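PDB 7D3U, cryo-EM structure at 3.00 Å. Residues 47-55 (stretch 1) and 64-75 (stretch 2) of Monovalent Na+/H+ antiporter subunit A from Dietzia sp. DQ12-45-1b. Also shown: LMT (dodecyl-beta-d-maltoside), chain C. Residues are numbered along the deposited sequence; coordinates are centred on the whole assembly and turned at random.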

ATOM      1  N   ILE B  47      44.437  -0.178 -34.257  1.00 83.98           N
ATOM      2  CA  ILE B  47      43.430   0.857 -34.034  1.00 83.98           C
ATOM      3  C   ILE B  47      44.158   2.195 -34.082  1.00 83.98           C
ATOM      4  O   ILE B  47      45.125   2.395 -33.332  1.00 83.98           O
ATOM      5  CB  ILE B  47      42.687   0.659 -32.701  1.00 83.98           C
ATOM      6  CG1 ILE B  47      41.853  -0.620 -32.727  1.00 83.98           C
ATOM      7  CG2 ILE B  47      41.772   1.830 -32.417  1.00 83.98           C
ATOM      8  CD1 ILE B  47      41.311  -1.015 -31.381  1.00 83.98           C
ATOM      9  N   PRO B  48      43.762   3.115 -34.959  1.00 84.93           N
ATOM     10  CA  PRO B  48      44.439   4.414 -35.026  1.00 84.93           C
ATOM     11  C   PRO B  48      44.428   5.143 -33.691  1.00 84.93           C
ATOM     12  O   PRO B  48      43.658   4.830 -32.779  1.00 84.93           O
ATOM     13  CB  PRO B  48      43.633   5.175 -36.081  1.00 84.93           C
ATOM     14  CG  PRO B  48      43.126   4.107 -36.979  1.00 84.93           C
ATOM     15  CD  PRO B  48      42.871   2.900 -36.111  1.00 84.93           C
ATOM     16  N   VAL B  49      45.305   6.143 -33.590  1.00 87.77           N
ATOM     17  CA  VAL B  49      45.513   6.847 -32.333  1.00 87.77           C
ATOM     18  C   VAL B  49      44.262   7.588 -31.880  1.00 87.77           C
ATOM     19  O   VAL B  49      44.132   7.912 -30.697  1.00 87.77           O
ATOM     20  CB  VAL B  49      46.715   7.809 -32.476  1.00 87.77           C
ATOM     21  CG1 VAL B  49      46.475   8.800 -33.604  1.00 87.77           C
ATOM     22  CG2 VAL B  49      47.027   8.517 -31.161  1.00 87.77           C
ATOM     23  N   ASP B  50      43.323   7.858 -32.789  1.00 88.65           N
ATOM     24  CA  ASP B  50      42.085   8.558 -32.430  1.00 88.65           C
ATOM     25  C   ASP B  50      40.956   8.018 -33.306  1.00 88.65           C
ATOM     26  O   ASP B  50      40.757   8.473 -34.435  1.00 88.65           O
ATOM     27  CB  ASP B  50      42.242  10.064 -32.581  1.00 88.65           C
ATOM     28  CG  ASP B  50      41.175  10.841 -31.832  1.00 88.65           C
ATOM     29  OD1 ASP B  50      40.086  10.281 -31.585  1.00 88.65           O
ATOM     30  OD2 ASP B  50      41.423  12.016 -31.493  1.00 88.65           O
ATOM     31  N   THR B  51      40.217   7.047 -32.773  1.00 87.39           N
ATOM     32  CA  THR B  51      39.034   6.503 -33.420  1.00 87.39           C
ATOM     33  C   THR B  51      37.837   6.683 -32.502  1.00 87.39           C
ATOM     34  O   THR B  51      37.953   6.542 -31.281  1.00 87.39           O
ATOM     35  CB  THR B  51      39.195   5.020 -33.755  1.00 87.39           C
ATOM     36  OG1 THR B  51      39.448   4.286 -32.551  1.00 87.39           O
ATOM     37  CG2 THR B  51      40.348   4.818 -34.704  1.00 87.39           C
ATOM     38  N   VAL B  52      36.686   6.991 -33.090  1.00 87.22           N
ATOM     39  CA  VAL B  52      35.452   7.188 -32.345  1.00 87.22           C
ATOM     40  C   VAL B  52      34.414   6.229 -32.908  1.00 87.22           C
ATOM     41  O   VAL B  52      33.864   6.464 -33.991  1.00 87.22           O
ATOM     42  CB  VAL B  52      34.957   8.637 -32.419  1.00 87.22           C
ATOM     43  CG1 VAL B  52      33.599   8.753 -31.763  1.00 87.22           C
ATOM     44  CG2 VAL B  52      35.954   9.568 -31.755  1.00 87.22           C
ATOM     45  N   ALA B  53      34.154   5.148 -32.183  1.00 85.88           N
ATOM     46  CA  ALA B  53      33.096   4.211 -32.523  1.00 85.88           C
ATOM     47  C   ALA B  53      31.903   4.458 -31.614  1.00 85.88           C
ATOM     48  O   ALA B  53      32.063   4.644 -30.403  1.00 85.88           O
ATOM     49  CB  ALA B  53      33.573   2.764 -32.387  1.00 85.88           C
ATOM     50  N   SER B  54      30.708   4.463 -32.197  1.00 86.34           N
ATOM     51  CA  SER B  54      29.495   4.791 -31.460  1.00 86.34           C
ATOM     52  C   SER B  54      28.351   3.942 -31.982  1.00 86.34           C
ATOM     53  O   SER B  54      28.036   3.989 -33.175  1.00 86.34           O
ATOM     54  CB  SER B  54      29.157   6.278 -31.590  1.00 86.34           C
ATOM     55  OG  SER B  54      28.788   6.595 -32.920  1.00 86.34           O
ATOM     56  N   VAL B  55      27.733   3.172 -31.093  1.00 86.63           N
ATOM     57  CA  VAL B  55      26.560   2.376 -31.421  1.00 86.63           C
ATOM     58  C   VAL B  55      25.397   2.865 -30.574  1.00 86.63           C
ATOM     59  O   VAL B  55      25.574   3.296 -29.430  1.00 86.63           O
ATOM     60  CB  VAL B  55      26.808   0.870 -31.202  1.00 86.63           C
ATOM     61  CG1 VAL B  55      27.700   0.325 -32.298  1.00 86.63           C
ATOM     62  CG2 VAL B  55      27.437   0.633 -29.848  1.00 86.63           C
ATOM     63  N   GLU B  64      24.346   7.224 -26.211  1.00 89.13           N
ATOM     64  CA  GLU B  64      24.798   6.215 -27.155  1.00 89.13           C
ATOM     65  C   GLU B  64      26.103   5.621 -26.652  1.00 89.13           C
ATOM     66  O   GLU B  64      26.924   6.323 -26.055  1.00 89.13           O
ATOM     67  CB  GLU B  64      24.987   6.803 -28.557  1.00 89.13           C
ATOM     68  CG  GLU B  64      25.945   7.981 -28.612  1.00 89.13           C
ATOM     69  CD  GLU B  64      25.842   8.757 -29.910  1.00 89.13           C
ATOM     70  OE1 GLU B  64      25.475   9.950 -29.863  1.00 89.13           O
ATOM     71  OE2 GLU B  64      26.127   8.175 -30.977  1.00 89.13           O
ATOM     72  N   LEU B  65      26.290   4.324 -26.885  1.00 84.90           N
ATOM     73  CA  LEU B  65      27.529   3.682 -26.476  1.00 84.90           C
ATOM     74  C   LEU B  65      28.640   4.164 -27.395  1.00 84.90           C
ATOM     75  O   LEU B  65      28.873   3.589 -28.462  1.00 84.90           O
ATOM     76  CB  LEU B  65      27.390   2.158 -26.516  1.00 84.90           C
ATOM     77  CG  LEU B  65      28.637   1.313 -26.258  1.00 84.90           C
ATOM     78  CD1 LEU B  65      29.176   1.586 -24.875  1.00 84.90           C
ATOM     79  CD2 LEU B  65      28.331  -0.163 -26.421  1.00 84.90           C
ATOM     80  N   ARG B  66      29.323   5.231 -26.987  1.00 85.66           N
ATOM     81  CA  ARG B  66      30.289   5.931 -27.826  1.00 85.66           C
ATOM     82  C   ARG B  66      31.659   5.830 -27.172  1.00 85.66           C
ATOM     83  O   ARG B  66      31.920   6.496 -26.165  1.00 85.66           O
ATOM     84  CB  ARG B  66      29.875   7.387 -28.021  1.00 85.66           C
ATOM     85  CG  ARG B  66      30.875   8.239 -28.777  1.00 85.66           C
ATOM     86  CD  ARG B  66      30.301   9.620 -29.026  1.00 85.66           C
ATOM     87  NE  ARG B  66      31.336  10.613 -29.292  1.00 85.66           N
ATOM     88  CZ  ARG B  66      31.569  11.145 -30.485  1.00 85.66           C
ATOM     89  NH1 ARG B  66      30.839  10.778 -31.530  1.00 85.66           N
ATOM     90  NH2 ARG B  66      32.532  12.043 -30.636  1.00 85.66           N
ATOM     91  N   LEU B  67      32.525   5.001 -27.739  1.00 81.56           N
ATOM     92  CA  LEU B  67      33.869   4.802 -27.222  1.00 81.56           C
ATOM     93  C   LEU B  67      34.862   5.623 -28.029  1.00 81.56           C
ATOM     94  O   LEU B  67      34.793   5.665 -29.261  1.00 81.56           O
ATOM     95  CB  LEU B  67      34.259   3.326 -27.271  1.00 81.56           C
ATOM     96  CG  LEU B  67      33.189   2.309 -26.882  1.00 81.56           C
ATOM     97  CD1 LEU B  67      33.767   0.913 -26.950  1.00 81.56           C
ATOM     98  CD2 LEU B  67      32.637   2.587 -25.498  1.00 81.56           C
ATOM     99  N   SER B  68      35.785   6.274 -27.331  1.00 81.28           N
ATOM    100  CA  SER B  68      36.841   7.049 -27.959  1.00 81.28           C
ATOM    101  C   SER B  68      38.182   6.617 -27.390  1.00 81.28           C
ATOM    102  O   SER B  68      38.278   6.207 -26.232  1.00 81.28           O
ATOM    103  CB  SER B  68      36.649   8.552 -27.749  1.00 81.28           C
ATOM    104  OG  SER B  68      37.879   9.242 -27.860  1.00 81.28           O
ATOM    105  N   LEU B  69      39.219   6.720 -28.214  1.00 80.97           N
ATOM    106  CA  LEU B  69      40.554   6.252 -27.862  1.00 80.97           C
ATOM    107  C   LEU B  69      41.567   7.378 -28.025  1.00 80.97           C
ATOM    108  O   LEU B  69      42.624   7.218 -28.632  1.00 80.97           O
ATOM    109  CB  LEU B  69      40.928   5.034 -28.704  1.00 80.97           C
ATOM    110  CG  LEU B  69      42.323   4.423 -28.543  1.00 80.97           C
ATOM    111  CD1 LEU B  69      42.504   3.896 -27.140  1.00 80.97           C
ATOM    112  CD2 LEU B  69      42.543   3.310 -29.548  1.00 80.97           C
ATOM    113  N   ASP B  70      41.240   8.555 -27.488  1.00 81.57           N
ATOM    114  CA  ASP B  70      42.195   9.650 -27.466  1.00 81.57           C
ATOM    115  C   ASP B  70      43.462   9.209 -26.733  1.00 81.57           C
ATOM    116  O   ASP B  70      43.420   8.295 -25.907  1.00 81.57           O
ATOM    117  CB  ASP B  70      41.578  10.880 -26.799  1.00 81.57           C
ATOM    118  CG  ASP B  70      41.033  10.586 -25.419  1.00 81.57           C
ATOM    119  OD1 ASP B  70      40.767   9.403 -25.125  1.00 81.57           O
ATOM    120  OD2 ASP B  70      40.863  11.538 -24.630  1.00 81.57           O
ATOM    121  N   PRO B  71      44.604   9.835 -27.029  1.00 81.95           N
ATOM    122  CA  PRO B  71      45.884   9.313 -26.515  1.00 81.95           C
ATOM    123  C   PRO B  71      45.930   9.113 -25.010  1.00 81.95           C
ATOM    124  O   PRO B  71      46.644   8.215 -24.541  1.00 81.95           O
ATOM    125  CB  PRO B  71      46.890  10.370 -26.976  1.00 81.95           C
ATOM    126  CG  PRO B  71      46.283  10.938 -28.204  1.00 81.95           C
ATOM    127  CD  PRO B  71      44.809  10.978 -27.935  1.00 81.95           C
ATOM    128  N   LEU B  72      45.198   9.913 -24.234  1.00 79.31           N
ATOM    129  CA  LEU B  72      45.093   9.645 -22.802  1.00 79.31           C
ATOM    130  C   LEU B  72      44.508   8.261 -22.561  1.00 79.31           C
ATOM    131  O   LEU B  72      45.033   7.476 -21.761  1.00 79.31           O
ATOM    132  CB  LEU B  72      44.244  10.718 -22.126  1.00 79.31           C
ATOM    133  CG  LEU B  72      43.764  10.380 -20.718  1.00 79.31           C
ATOM    134  CD1 LEU B  72      44.940  10.331 -19.764  1.00 79.31           C
ATOM    135  CD2 LEU B  72      42.738  11.391 -20.251  1.00 79.31           C
ATOM    136  N   ALA B  73      43.422   7.937 -23.262  1.00 78.99           N
ATOM    137  CA  ALA B  73      42.908   6.578 -23.213  1.00 78.99           C
ATOM    138  C   ALA B  73      43.902   5.589 -23.802  1.00 78.99           C
ATOM    139  O   ALA B  73      44.047   4.483 -23.284  1.00 78.99           O
ATOM    140  CB  ALA B  73      41.569   6.491 -23.944  1.00 78.99           C
ATOM    141  N   ARG B  74      44.616   5.964 -24.864  1.00 83.85           N
ATOM    142  CA  ARG B  74      45.572   5.024 -25.442  1.00 83.85           C
ATOM    143  C   ARG B  74      46.664   4.655 -24.449  1.00 83.85           C
ATOM    144  O   ARG B  74      47.268   3.583 -24.563  1.00 83.85           O
ATOM    145  CB  ARG B  74      46.192   5.595 -26.714  1.00 83.85           C
ATOM    146  CG  ARG B  74      46.766   4.525 -27.620  1.00 83.85           C
ATOM    147  CD  ARG B  74      47.609   5.107 -28.734  1.00 83.85           C
ATOM    148  NE  ARG B  74      47.777   4.149 -29.821  1.00 83.85           N
ATOM    149  CZ  ARG B  74      48.659   4.279 -30.803  1.00 83.85           C
ATOM    150  NH1 ARG B  74      48.739   3.355 -31.750  1.00 83.85           N
ATOM    151  NH2 ARG B  74      49.463   5.332 -30.841  1.00 83.85           N
ATOM    152  N   VAL B  75      46.929   5.521 -23.471  1.00 80.18           N
ATOM    153  CA  VAL B  75      47.893   5.188 -22.430  1.00 80.18           C
ATOM    154  C   VAL B  75      47.219   4.434 -21.287  1.00 80.18           C
ATOM    155  O   VAL B  75      47.788   3.486 -20.734  1.00 80.18           O
ATOM    156  CB  VAL B  75      48.596   6.466 -21.935  1.00 80.18           C
ATOM    157  CG1 VAL B  75      49.405   6.182 -20.685  1.00 80.18           C
ATOM    158  CG2 VAL B  75      49.486   7.027 -23.024  1.00 80.18           C
TER
HETATM  159  C1  LMT C1215      26.998  -0.992 -35.831  1.00 87.10           C
HETATM  160  C2  LMT C1215      26.309  -2.303 -35.604  1.00 87.10           C
HETATM  161  C3  LMT C1215      27.039  -3.301 -34.766  1.00 87.10           C
HETATM  162  C4  LMT C1215      26.667  -3.047 -33.329  1.00 87.10           C
HETATM  163  C5  LMT C1215      27.627  -3.736 -32.421  1.00 87.10           C
HETATM  164  C6  LMT C1215      27.138  -3.781 -31.013  1.00 87.10           C
HETATM  165  C7  LMT C1215      28.244  -4.249 -30.115  1.00 87.10           C
HETATM  166  C8  LMT C1215      27.853  -4.023 -28.695  1.00 87.10           C
HETATM  167  C9  LMT C1215      29.013  -3.827 -27.776  1.00 87.10           C
HETATM  168  C10 LMT C1215      28.572  -4.235 -26.400  1.00 87.10           C
HETATM  169  C11 LMT C1215      29.577  -3.834 -25.371  1.00 87.10           C
HETATM  170  C12 LMT C1215      29.276  -4.437 -24.040  1.00 87.10           C

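Two antiparallel strands are held together first by their backbones, and this pair from a Na+/H+ antiporter subunit illustrates how side chains then sort onto two faces. Strands 52-55 and 64-68 run at 168°, and hydrogen-bonded pairs alternate with non-hydrogen-bonded ones. Ala 53 and Leu 67 exchange two bonds, Ala 53 N to Leu 67 O at 3.0 Å and Leu 67 N to Ala 53 O at 2.7 Å. Val 55 N reaches Leu 65 O at 2.9 Å, while the return bond from Leu 65 N to Val 55 O, 2.8 Å long, is weak because its angle is only 124°. Beyond the strand, a weak bond from Leu 69 N to Thr 51 O (3.3 Å) extends the ladder.

Between these rungs, CA-H...O contacts fill in, as from Ser 54 CA to Leu 65 O at 3.3 Å.

Apolar packing follows the alternation. Val 55 CG2 meets Leu 65 CD2 at 3.6 Å on the face they share with Ala 53 and Leu 67; the detergent chain lies nearby, its C4 3.7 Å from Val 55 CG1. Ile 47 CG2 comes within 3.3 Å of Leu 69 CD2, closer than methyl groups normally pack.

Val 52 CG1 covers one guanidinium face of Arg 66, 3.4 Å from its CZ, and Val 49 CB lies over one face of Arg 74's.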